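Local coordinates for protein formimidoylglutamase (Bacillus subtilis, PDB 3M1R) that hydrolyses N-formimidoyl-L-glutamate to L-glutamate and formamide in histidine degradation, using two manganese ions per subunit, at residues 93-96 with 102-105; 135-140 with 173-178; 16-21 with 25-30; 82-87 with 315-320; 216-221 with 267-272. All coordinates share one frame; numbering follows the deposited sequence.

Contact 1. Residues 93-96 with 102-105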
# COMPACT_ATOMS: atom_id res chain seq x y z
N ILE D 93 28.95 -1.78 -10.30
CA ILE D 93 29.35 -2.08 -11.65
C ILE D 93 28.36 -1.44 -12.58
O ILE D 93 27.15 -1.60 -12.42
CB ILE D 93 29.40 -3.57 -11.89
CG1 ILE D 93 30.46 -4.19 -10.99
CG2 ILE D 93 29.73 -3.84 -13.36
CD1 ILE D 93 30.38 -5.68 -10.90
N ASP D 94 28.88 -0.69 -13.54
CA ASP D 94 28.02 -0.00 -14.49
C ASP D 94 27.15 -0.98 -15.29
O ASP D 94 27.63 -1.98 -15.82
CB ASP D 94 28.84 0.85 -15.44
CG ASP D 94 28.00 1.52 -16.48
OD1 ASP D 94 27.34 2.52 -16.15
OD2 ASP D 94 27.97 1.04 -17.63
N ILE D 95 25.86 -0.69 -15.38
CA ILE D 95 24.94 -1.56 -16.09
C ILE D 95 24.36 -0.83 -17.29
O ILE D 95 23.88 0.30 -17.17
CB ILE D 95 23.79 -2.04 -15.18
CG1 ILE D 95 24.33 -2.78 -13.96
CG2 ILE D 95 22.80 -2.93 -15.97
CD1 ILE D 95 25.21 -3.96 -14.29
N HIS D 96 24.40 -1.47 -18.45
CA HIS D 96 23.82 -0.86 -19.64
C HIS D 96 22.29 -0.79 -19.55
O HIS D 96 21.63 -1.79 -19.30
CB HIS D 96 24.20 -1.64 -20.89
CG HIS D 96 23.98 -0.87 -22.15
ND1 HIS D 96 24.95 -0.74 -23.12
CD2 HIS D 96 22.92 -0.15 -22.58
CE1 HIS D 96 24.49 0.01 -24.10
NE2 HIS D 96 23.26 0.38 -23.80
N LYS D 102 25.97 -6.72 -22.88
CA LYS D 102 26.98 -5.72 -22.59
C LYS D 102 27.16 -5.64 -21.08
O LYS D 102 28.28 -5.59 -20.57
CB LYS D 102 26.54 -4.38 -23.15
CG LYS D 102 27.66 -3.48 -23.58
CD LYS D 102 27.13 -2.27 -24.33
CE LYS D 102 26.34 -2.67 -25.57
NZ LYS D 102 27.21 -3.24 -26.64
N SER D 103 26.04 -5.62 -20.36
CA SER D 103 26.04 -5.55 -18.90
C SER D 103 26.86 -6.68 -18.28
O SER D 103 27.65 -6.46 -17.35
CB SER D 103 24.61 -5.59 -18.37
OG SER D 103 23.99 -4.33 -18.50
N HIS D 104 26.67 -7.89 -18.80
CA HIS D 104 27.42 -9.04 -18.32
C HIS D 104 28.92 -8.89 -18.53
O HIS D 104 29.70 -9.25 -17.65
CB HIS D 104 26.90 -10.33 -18.95
CG HIS D 104 25.73 -10.91 -18.22
ND1 HIS D 104 25.88 -11.71 -17.10
CD2 HIS D 104 24.40 -10.80 -18.43
CE1 HIS D 104 24.68 -12.06 -16.66
NE2 HIS D 104 23.77 -11.52 -17.45
N HIS D 105 29.31 -8.35 -19.68
CA HIS D 105 30.74 -8.11 -19.92
C HIS D 105 31.30 -7.07 -18.94
O HIS D 105 32.42 -7.23 -18.44
CB HIS D 105 30.99 -7.69 -21.36
CG HIS D 105 30.84 -8.81 -22.34
ND1 HIS D 105 29.84 -8.84 -23.29
CD2 HIS D 105 31.56 -9.95 -22.51
CE1 HIS D 105 29.95 -9.95 -24.01
NE2 HIS D 105 30.98 -10.63 -23.56
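The first torsion of S103 (chi1 -78°) sets OG beside its own backbone N and brings it to the backbone N of H96 and the branch methyl of I95. H96 has CG anti to its backbone N (chi1 -163°), which carries the imidazole to the aliphatic part of K102. The contact has one hydrogen bond, from H96 N to S103 OG, at 2.9 Å. It is bent, with an angle of 131° at the hydrogen. I95 CG2 comes within 3.1 Å of S103 OG, a close approach for a methyl and an oxygen. H96 CB lies 3.6 Å from the same oxygen. K102 turns at chi3 and chi4, and this places CD and CE beside the ring. CD comes to the ND1 edge of H96, near the ring plane, but at 2.9 Å from ND1 this approach is too short to be trusted in detail. The ammonium group stays apart, with K102 NZ 4.9 Å from H96 ND1. Around the contact, I95 and S103 both pack on L47, and D99 OD1 accepts from K102 N. The serine thus ties the loop after strand 87-93 to the first turn of helix 100-117. This is the strand-to-helix step of a beta-alpha-beta crossover in the parallel sheet of the arginase fold.

Contact 2. Residues 135-140 with 173-178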
# COMPACT_ATOMS: atom_id res chain seq x y z
N SER D 135 28.66 -14.20 -14.68
CA SER D 135 29.83 -13.33 -14.80
C SER D 135 30.72 -13.29 -13.53
O SER D 135 31.94 -13.24 -13.62
CB SER D 135 29.43 -11.91 -15.22
OG SER D 135 28.84 -11.91 -16.52
N THR D 136 30.11 -13.31 -12.35
CA THR D 136 30.88 -13.19 -11.12
C THR D 136 31.75 -14.43 -10.91
O THR D 136 32.96 -14.33 -10.74
CB THR D 136 29.98 -12.98 -9.91
OG1 THR D 136 28.90 -13.91 -9.98
CG2 THR D 136 29.43 -11.58 -9.93
N ILE D 137 31.11 -15.60 -10.92
CA ILE D 137 31.79 -16.88 -10.79
C ILE D 137 32.87 -17.11 -11.85
O ILE D 137 33.97 -17.55 -11.53
CB ILE D 137 30.79 -18.04 -10.78
CG1 ILE D 137 29.93 -17.95 -9.52
CG2 ILE D 137 31.50 -19.35 -10.84
CD1 ILE D 137 28.80 -18.94 -9.47
N LYS D 138 32.57 -16.81 -13.10
CA LYS D 138 33.57 -16.93 -14.15
C LYS D 138 34.83 -16.12 -13.82
O LYS D 138 35.94 -16.54 -14.12
CB LYS D 138 32.98 -16.48 -15.48
CG LYS D 138 33.91 -16.52 -16.68
CD LYS D 138 33.08 -16.29 -17.96
CE LYS D 138 33.84 -15.53 -19.04
NZ LYS D 138 32.88 -14.84 -19.96
N ALA D 139 34.65 -14.94 -13.23
CA ALA D 139 35.78 -14.09 -12.86
C ALA D 139 36.55 -14.74 -11.73
O ALA D 139 37.77 -14.80 -11.76
CB ALA D 139 35.30 -12.72 -12.45
N ILE D 140 35.83 -15.24 -10.73
CA ILE D 140 36.47 -15.98 -9.66
C ILE D 140 37.25 -17.13 -10.25
O ILE D 140 38.45 -17.25 -10.05
CB ILE D 140 35.45 -16.55 -8.67
CG1 ILE D 140 34.72 -15.43 -7.92
CG2 ILE D 140 36.12 -17.50 -7.70
CD1 ILE D 140 35.63 -14.52 -7.16
N ARG D 173 23.61 -23.23 -16.21
CA ARG D 173 23.74 -23.96 -17.48
C ARG D 173 24.92 -23.38 -18.26
O ARG D 173 25.72 -24.12 -18.84
CB ARG D 173 22.46 -23.88 -18.30
CG ARG D 173 22.39 -24.89 -19.46
CD ARG D 173 21.01 -24.91 -20.11
NE ARG D 173 20.85 -26.10 -20.95
CZ ARG D 173 20.04 -27.11 -20.67
NH1 ARG D 173 19.96 -28.15 -21.49
NH2 ARG D 173 19.30 -27.08 -19.57
N ARG D 174 25.02 -22.06 -18.28
CA ARG D 174 26.12 -21.40 -18.95
C ARG D 174 27.44 -21.81 -18.32
O ARG D 174 28.39 -22.14 -19.03
CB ARG D 174 25.95 -19.88 -18.92
CG ARG D 174 25.19 -19.33 -20.12
CD ARG D 174 25.14 -17.81 -20.11
NE ARG D 174 24.91 -17.27 -21.45
CZ ARG D 174 25.88 -17.05 -22.34
NH1 ARG D 174 27.15 -17.30 -22.02
NH2 ARG D 174 25.58 -16.56 -23.54
N LEU D 175 27.50 -21.79 -16.99
CA LEU D 175 28.71 -22.19 -16.29
C LEU D 175 29.08 -23.65 -16.59
O LEU D 175 30.19 -23.92 -17.02
CB LEU D 175 28.58 -21.94 -14.78
CG LEU D 175 28.52 -20.48 -14.35
CD1 LEU D 175 27.84 -20.33 -13.00
CD2 LEU D 175 29.90 -19.84 -14.33
N LEU D 176 28.14 -24.57 -16.39
CA LEU D 176 28.39 -26.00 -16.67
C LEU D 176 28.78 -26.28 -18.12
O LEU D 176 29.79 -26.94 -18.40
CB LEU D 176 27.17 -26.84 -16.29
CG LEU D 176 27.13 -27.46 -14.90
CD1 LEU D 176 28.41 -27.17 -14.15
CD2 LEU D 176 25.96 -26.95 -14.13
N ASP D 177 27.98 -25.78 -19.06
CA ASP D 177 28.22 -26.01 -20.48
C ASP D 177 29.61 -25.53 -20.89
O ASP D 177 30.31 -26.20 -21.66
CB ASP D 177 27.14 -25.35 -21.34
CG ASP D 177 25.83 -26.14 -21.35
OD1 ASP D 177 25.83 -27.31 -20.92
OD2 ASP D 177 24.80 -25.59 -21.81
N GLU D 178 30.02 -24.37 -20.38
CA GLU D 178 31.26 -23.75 -20.81
C GLU D 178 32.46 -24.27 -20.02
O GLU D 178 33.60 -23.90 -20.30
CB GLU D 178 31.14 -22.23 -20.72
CG GLU D 178 30.08 -21.67 -21.66
CD GLU D 178 29.84 -20.19 -21.48
OE1 GLU D 178 30.72 -19.51 -20.91
OE2 GLU D 178 28.78 -19.70 -21.93
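I137 meets L175 through three of its carbons. Its CB lies 4.1 Å from L175 CD2. The branch methyl CG2, anti to the backbone N, is nearer to that same methyl, with I137 CG2 3.9 Å from L175 CD2. CG1 takes the other branch onward (chi1 -66°, chi2 173°), and at its tip I137 CD1 lies 3.9 Å from L175 CD1. The isoleucine therefore touches both ends of the leucine fork, and the two side chains cross at about a right angle. The contact is buried and apolar. It joins helix 133-141 to helix 171-178, which precede the adjacent parallel strands 147-152 and 186-191 in the alpha/beta fold of the arginase family. The metal site is close: the I137 side chain is about 8 Å from that of N130, and the L175 side chain is equally far from that of D157. Both of those residues bind calcium in this structure. L175 CD2 also rests 4.2 Å from K138 N. I137 packs further on V149 and I181, and L175 on I180. Polar groups lie beside this apolar patch. R174 NH1 and E178 OE2, four residues apart, form a salt bridge at 2.9 Å. Y134 OH is hydrogen-bonded to both E178 OE1 and K138 NZ.

Contact 3. Residues 16-21 with 25-30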
# COMPACT_ATOMS: atom_id res chain seq x y z
N SER D 16 21.58 11.12 10.61
CA SER D 16 20.63 10.48 11.51
C SER D 16 21.10 10.61 12.96
O SER D 16 22.16 11.19 13.25
CB SER D 16 20.42 9.01 11.14
OG SER D 16 21.64 8.29 11.16
N PHE D 17 20.30 10.07 13.87
CA PHE D 17 20.65 10.11 15.29
C PHE D 17 22.05 9.54 15.49
O PHE D 17 22.33 8.41 15.10
CB PHE D 17 19.64 9.34 16.13
CG PHE D 17 20.00 9.29 17.59
CD1 PHE D 17 20.09 10.46 18.34
CD2 PHE D 17 20.25 8.07 18.22
CE1 PHE D 17 20.42 10.41 19.69
CE2 PHE D 17 20.58 8.02 19.57
CZ PHE D 17 20.67 9.20 20.30
N LYS D 18 22.91 10.33 16.09
CA LYS D 18 24.26 9.89 16.41
C LYS D 18 24.34 9.51 17.89
O LYS D 18 24.02 10.31 18.76
CB LYS D 18 25.27 10.99 16.07
CG LYS D 18 26.74 10.64 16.41
CD LYS D 18 27.13 9.32 15.75
CE LYS D 18 28.57 8.93 16.06
NZ LYS D 18 28.86 7.51 15.66
N ASP D 19 24.75 8.26 18.15
CA ASP D 19 25.03 7.79 19.51
C ASP D 19 26.52 7.45 19.64
O ASP D 19 27.04 6.56 18.96
CB ASP D 19 24.14 6.59 19.89
CG ASP D 19 24.38 6.09 21.34
OD1 ASP D 19 25.53 6.19 21.84
OD2 ASP D 19 23.42 5.60 21.98
N ARG D 20 27.21 8.16 20.53
CA ARG D 20 28.65 8.04 20.66
C ARG D 20 29.09 6.67 21.17
O ARG D 20 30.25 6.29 21.03
CB ARG D 20 29.15 9.12 21.62
CG ARG D 20 28.39 9.11 22.93
CD ARG D 20 29.26 9.59 24.06
NE ARG D 20 28.54 9.62 25.32
CZ ARG D 20 27.66 10.56 25.65
NH1 ARG D 20 27.05 10.51 26.83
NH2 ARG D 20 27.40 11.55 24.80
N ASP D 21 28.16 5.94 21.79
CA ASP D 21 28.49 4.66 22.40
C ASP D 21 28.17 3.52 21.43
O ASP D 21 28.34 2.34 21.74
CB ASP D 21 27.72 4.49 23.71
CG ASP D 21 28.19 5.44 24.81
OD1 ASP D 21 27.34 5.97 25.56
OD2 ASP D 21 29.42 5.64 24.90
N MSE D 25 27.48 -0.24 11.14
CA MSE D 25 28.26 -0.49 9.94
C MSE D 25 28.56 0.82 9.22
O MSE D 25 29.60 0.97 8.58
CB MSE D 25 27.55 -1.49 9.02
CG MSE D 25 27.58 -2.92 9.56
SE MSE D 25 29.41 -3.64 9.78
CE MSE D 25 29.83 -3.89 7.88
N SER D 26 27.64 1.78 9.33
CA SER D 26 27.85 3.08 8.70
C SER D 26 29.12 3.78 9.20
O SER D 26 29.67 4.62 8.50
CB SER D 26 26.67 3.99 8.95
OG SER D 26 26.27 3.89 10.30
N ASP D 27 29.57 3.44 10.40
CA ASP D 27 30.76 4.06 10.97
C ASP D 27 32.01 3.38 10.43
O ASP D 27 33.11 3.88 10.62
CB ASP D 27 30.74 3.98 12.50
CG ASP D 27 29.51 4.66 13.10
OD1 ASP D 27 29.20 5.79 12.69
OD2 ASP D 27 28.87 4.05 13.98
N LEU D 28 31.84 2.25 9.74
CA LEU D 28 32.99 1.43 9.34
C LEU D 28 33.13 1.24 7.83
O LEU D 28 34.10 0.67 7.35
CB LEU D 28 32.92 0.06 10.00
CG LEU D 28 33.05 0.01 11.51
CD1 LEU D 28 32.53 -1.29 12.02
CD2 LEU D 28 34.52 0.17 11.88
N ILE D 29 32.14 1.70 7.08
CA ILE D 29 32.13 1.55 5.64
C ILE D 29 32.58 2.85 5.00
O ILE D 29 32.01 3.90 5.26
CB ILE D 29 30.72 1.20 5.12
CG1 ILE D 29 30.32 -0.22 5.54
CG2 ILE D 29 30.63 1.37 3.61
CD1 ILE D 29 28.91 -0.62 5.06
N ALA D 30 33.63 2.77 4.19
CA ALA D 30 34.12 3.94 3.48
C ALA D 30 34.02 3.76 1.97
O ALA D 30 34.27 2.68 1.44
CB ALA D 30 35.55 4.22 3.87
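K18 and D27 face each other with their CA atoms 10.3 Å apart, K18 in an extended run and D27 in a short turn with helical backbone angles. Two local motifs frame the pair. An Asx turn closes 16-21, where D19 OD1 accepts from D21 N with an angle of 156°. On the other side a backbone bond from L28 N to M25 O (2.8 Å) closes the turn that leads into strand 29-31, the outermost strand of the parallel sheet at that end within the chain. The gap is spanned by side chains alone, mostly by the lysine. K18 has CG anti to its backbone N (chi1 178°), bends once at chi2 (54°), and then runs straight to NZ. D27 comes from the opposite direction. The result is a salt bridge at the surface, with K18 NZ 3.4 Å from D27 OD1, weak as a hydrogen bond. The run 16-21 also has firm holds on a neighbouring subunit. There D19 OD2 forms a salt bridge with R159 of that subunit and is hydrogen-bonded to its Y200 OH, while R20 forms salt bridges with its E162 and D163. The stronger partner of D27 is local: OD2 accepts from K24 N, and this same OD2 of D27 is 3.8 Å from K18 NZ.

Contact 4. Residues 82-87 with 315-320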
# COMPACT_ATOMS: atom_id res chain seq x y z
N VAL D 82 32.55 -7.01 13.75
CA VAL D 82 32.84 -7.98 12.69
C VAL D 82 33.79 -7.41 11.66
O VAL D 82 34.36 -8.16 10.87
CB VAL D 82 31.57 -8.47 11.96
CG1 VAL D 82 30.70 -9.32 12.89
CG2 VAL D 82 30.80 -7.29 11.37
N VAL D 83 33.93 -6.09 11.64
CA VAL D 83 34.96 -5.45 10.84
C VAL D 83 35.99 -4.85 11.80
O VAL D 83 35.65 -4.00 12.63
CB VAL D 83 34.37 -4.35 9.96
CG1 VAL D 83 35.48 -3.51 9.34
CG2 VAL D 83 33.51 -4.96 8.88
N SER D 84 37.23 -5.31 11.71
CA SER D 84 38.27 -4.83 12.62
C SER D 84 38.74 -3.43 12.24
O SER D 84 38.84 -2.55 13.10
CB SER D 84 39.44 -5.81 12.69
OG SER D 84 39.74 -6.32 11.40
N GLU D 85 39.02 -3.22 10.96
CA GLU D 85 39.50 -1.93 10.49
C GLU D 85 38.39 -1.11 9.83
O GLU D 85 37.70 -0.33 10.48
CB GLU D 85 40.69 -2.11 9.53
CG GLU D 85 40.56 -3.31 8.58
CD GLU D 85 41.54 -4.42 8.92
OE1 GLU D 85 41.68 -5.36 8.10
OE2 GLU D 85 42.18 -4.35 9.99
N LEU D 86 38.24 -1.27 8.52
CA LEU D 86 37.15 -0.64 7.80
C LEU D 86 36.79 -1.54 6.63
O LEU D 86 37.56 -2.42 6.25
CB LEU D 86 37.53 0.75 7.31
CG LEU D 86 38.72 0.89 6.36
CD1 LEU D 86 38.41 0.26 5.03
CD2 LEU D 86 39.11 2.36 6.16
N LEU D 87 35.61 -1.31 6.07
CA LEU D 87 35.12 -2.10 4.95
C LEU D 87 34.90 -1.17 3.78
O LEU D 87 34.09 -0.26 3.87
CB LEU D 87 33.81 -2.76 5.35
CG LEU D 87 33.17 -3.78 4.42
CD1 LEU D 87 34.00 -5.05 4.39
CD2 LEU D 87 31.75 -4.06 4.91
N GLY D 315 31.75 -15.01 10.20
CA GLY D 315 32.42 -16.26 9.91
C GLY D 315 33.84 -16.02 9.47
O GLY D 315 34.75 -16.72 9.89
N MSE D 316 34.04 -15.01 8.63
CA MSE D 316 35.39 -14.69 8.19
C MSE D 316 36.28 -14.23 9.36
O MSE D 316 37.43 -14.67 9.47
CB MSE D 316 35.38 -13.66 7.06
CG MSE D 316 34.64 -14.15 5.81
SE MSE D 316 34.29 -12.72 4.54
CE MSE D 316 36.11 -12.54 3.85
N LYS D 317 35.74 -13.38 10.23
CA LYS D 317 36.49 -12.91 11.39
C LYS D 317 36.87 -14.07 12.30
O LYS D 317 37.89 -14.04 12.98
CB LYS D 317 35.70 -11.84 12.16
CG LYS D 317 36.42 -11.30 13.40
CD LYS D 317 36.57 -9.78 13.40
CE LYS D 317 37.49 -9.33 14.55
NZ LYS D 317 37.52 -7.85 14.79
N LEU D 318 36.05 -15.11 12.29
CA LEU D 318 36.20 -16.26 13.16
C LEU D 318 37.16 -17.30 12.61
O LEU D 318 37.71 -18.11 13.36
CB LEU D 318 34.83 -16.91 13.34
CG LEU D 318 34.43 -17.35 14.74
CD1 LEU D 318 35.30 -16.69 15.81
CD2 LEU D 318 32.95 -17.04 14.97
N SER D 319 37.35 -17.31 11.29
CA SER D 319 38.12 -18.37 10.65
C SER D 319 39.61 -18.27 10.94
O SER D 319 40.16 -17.17 10.98
CB SER D 319 37.88 -18.39 9.14
OG SER D 319 39.02 -18.00 8.42
N PRO D 320 40.26 -19.42 11.15
CA PRO D 320 41.70 -19.58 11.41
C PRO D 320 42.55 -19.26 10.19
O PRO D 320 43.76 -19.04 10.32
CB PRO D 320 41.85 -21.08 11.71
CG PRO D 320 40.48 -21.58 11.99
CD PRO D 320 39.54 -20.71 11.21
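K317 NZ reaches past V82 to S84 and is gripped there by two groups just ahead of 82-87. It makes a salt bridge with E80 OE1 and a hydrogen bond with the backbone oxygen of H81. Across the contact itself the lysine gives only packing. Its CG stands anti to the backbone N (chi1 180°), and the chain then bends at chi2, whose 125° is away from the usual staggered values. Beyond the bend it runs straight. K317 CD passes 3.7 Å from V82 O, which puts the alkyl chain beside that carbonyl. At the tip, K317 NZ lies 3.5 Å from S84 CB, beside the methylene. The backbones come near as well, with V82 CA 6.3 Å from K317 CA. The helix to which K317 belongs is finishing here: S319 N still bonds M316 O at 3.2 Å, and S319 is the first residue to leave helical angles. The lysine thus spans from the last turn of helix 300-318 to the segment between strands 80-81 and 87-93. V82 also packs on L313 and K314 of that helix, and on F194 of a neighbouring subunit. Further on, L87 enters strand 87-93 and packs on P40 and L42 of strand 39-45.

Contact 5. Residues 216-221 with 267-272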
# COMPACT_ATOMS: atom_id res chain seq x y z
N MSE D 216 15.30 -33.27 2.09
CA MSE D 216 16.51 -33.85 2.67
C MSE D 216 17.03 -32.98 3.80
O MSE D 216 17.42 -33.48 4.86
CB MSE D 216 17.59 -34.01 1.60
CG MSE D 216 17.28 -35.07 0.54
SE MSE D 216 18.29 -34.82 -1.12
CE MSE D 216 20.09 -34.90 -0.37
N ILE D 217 17.03 -31.67 3.58
CA ILE D 217 17.54 -30.70 4.54
C ILE D 217 16.69 -30.74 5.81
O ILE D 217 17.20 -30.60 6.91
CB ILE D 217 17.56 -29.28 3.93
CG1 ILE D 217 18.67 -29.17 2.90
CG2 ILE D 217 17.74 -28.22 4.99
CD1 ILE D 217 18.56 -27.97 2.01
N ARG D 218 15.39 -30.95 5.65
CA ARG D 218 14.49 -30.94 6.79
C ARG D 218 14.64 -32.18 7.66
O ARG D 218 14.50 -32.11 8.88
CB ARG D 218 13.04 -30.77 6.34
CG ARG D 218 12.69 -29.33 6.00
CD ARG D 218 12.24 -28.57 7.24
NE ARG D 218 12.19 -27.12 7.01
CZ ARG D 218 13.23 -26.32 7.22
NH1 ARG D 218 14.38 -26.83 7.66
NH2 ARG D 218 13.13 -25.02 7.00
N GLU D 219 14.91 -33.33 7.05
CA GLU D 219 15.11 -34.52 7.86
C GLU D 219 16.53 -34.60 8.42
O GLU D 219 16.72 -35.05 9.54
CB GLU D 219 14.75 -35.80 7.10
CG GLU D 219 15.33 -35.91 5.71
CD GLU D 219 14.89 -37.18 5.00
OE1 GLU D 219 15.62 -38.19 5.11
OE2 GLU D 219 13.81 -37.17 4.35
N LYS D 220 17.51 -34.14 7.66
CA LYS D 220 18.91 -34.27 8.04
C LYS D 220 19.43 -33.02 8.76
O LYS D 220 20.35 -33.09 9.58
CB LYS D 220 19.77 -34.60 6.81
CG LYS D 220 21.26 -34.75 7.07
CD LYS D 220 21.64 -36.20 7.36
CE LYS D 220 21.51 -37.08 6.13
NZ LYS D 220 22.48 -36.71 5.06
N GLY D 221 18.82 -31.87 8.47
CA GLY D 221 19.25 -30.61 9.05
C GLY D 221 20.25 -29.90 8.14
O GLY D 221 21.13 -30.53 7.57
N THR D 267 15.14 -17.72 7.92
CA THR D 267 16.35 -16.91 7.85
C THR D 267 17.45 -17.29 8.87
O THR D 267 18.62 -17.33 8.53
CB THR D 267 16.05 -15.40 7.97
OG1 THR D 267 15.00 -15.05 7.06
CG2 THR D 267 17.29 -14.59 7.60
N ASP D 268 17.08 -17.58 10.11
CA ASP D 268 18.06 -17.95 11.12
C ASP D 268 18.83 -19.23 10.74
O ASP D 268 20.03 -19.34 11.00
CB ASP D 268 17.38 -18.10 12.48
CG ASP D 268 16.18 -19.01 12.44
OD1 ASP D 268 16.38 -20.23 12.28
OD2 ASP D 268 15.05 -18.51 12.57
N GLU D 269 18.13 -20.18 10.13
CA GLU D 269 18.75 -21.35 9.52
C GLU D 269 19.78 -20.96 8.46
O GLU D 269 20.88 -21.50 8.42
CB GLU D 269 17.68 -22.15 8.81
CG GLU D 269 17.51 -23.56 9.26
CD GLU D 269 16.42 -24.25 8.46
OE1 GLU D 269 15.44 -23.57 8.05
OE2 GLU D 269 16.56 -25.47 8.22
N LEU D 270 19.42 -20.04 7.58
CA LEU D 270 20.34 -19.58 6.54
C LEU D 270 21.53 -18.86 7.17
O LEU D 270 22.68 -19.11 6.80
CB LEU D 270 19.62 -18.65 5.53
CG LEU D 270 20.40 -18.04 4.35
CD1 LEU D 270 21.08 -19.12 3.51
CD2 LEU D 270 19.49 -17.13 3.45
N LEU D 271 21.26 -17.96 8.12
CA LEU D 271 22.33 -17.16 8.69
C LEU D 271 23.39 -18.08 9.31
O LEU D 271 24.59 -17.87 9.14
CB LEU D 271 21.80 -16.16 9.72
CG LEU D 271 20.81 -15.10 9.22
CD1 LEU D 271 20.29 -14.25 10.39
CD2 LEU D 271 21.46 -14.20 8.19
N GLU D 272 22.94 -19.12 10.00
CA GLU D 272 23.85 -20.04 10.68
C GLU D 272 24.71 -20.76 9.66
O GLU D 272 25.90 -20.94 9.84
CB GLU D 272 23.07 -21.03 11.55
CG GLU D 272 23.83 -21.56 12.75
CD GLU D 272 24.27 -20.45 13.71
OE1 GLU D 272 25.25 -20.66 14.45
OE2 GLU D 272 23.64 -19.37 13.72
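R218 and E269 are joined by two hydrogen bonds that form one salt bridge. R218 NH1 donates to E269 OE2 at 2.6 Å, nearly straight at 170°. R218 NH2 donates to E269 OE1 at 2.9 Å. The grip is end-on, one nitrogen to each oxygen. Both oxygens are met on the syn side, and both lie close to the guanidinium plane. The two flat groups are 24° apart, nearly coplanar, in keeping with this two-point grip. R218 gets there by a bend at chi2 (-87°), while E269 is extended beyond CG. E269 OE1 has a second donor, Y266 N, just before its own helix. This bond probably helps to fix the carboxylate, and R218 also packs on Y266. I217 CG2 lies 4.4 Å from E269 OE2, a loose contact of a methyl with the carboxylate. Other polar groups find partners nearby: K220 NZ pairs with E228, and G221 N bonds I217 O. G221 has positive phi and is the N-cap of the following helix. This bidentate arginine-glutamate salt bridge links helix 214-220, which follows the outermost strand 210-213, to helix 267-278 in the alpha/beta fold of the arginase family.

Contacts 1 and 2 adjoin: S135 OG and H104 O are 3.0 Å apart, a probable hydrogen bond, so helices 100-117 and 133-141 are joined there. Contacts 3 and 4 also meet, through the probable backbone bonds L28 O to L87 N (2.8 Å) and A30 N to L87 O (3.1 Å), which pair strands 29-31 and 87-93. Contact 5 stands alone, its nearest atoms about 8 Å from those of contact 4. In sequence, contact 4 closes a long loop that holds contacts 1, 2 and 5. Contact 2 is near the metal site, the L175 side chain being about 11 Å from a bound calcium. In contact 5 the side chain of I217 is about 13 Å from a bound calcium ion.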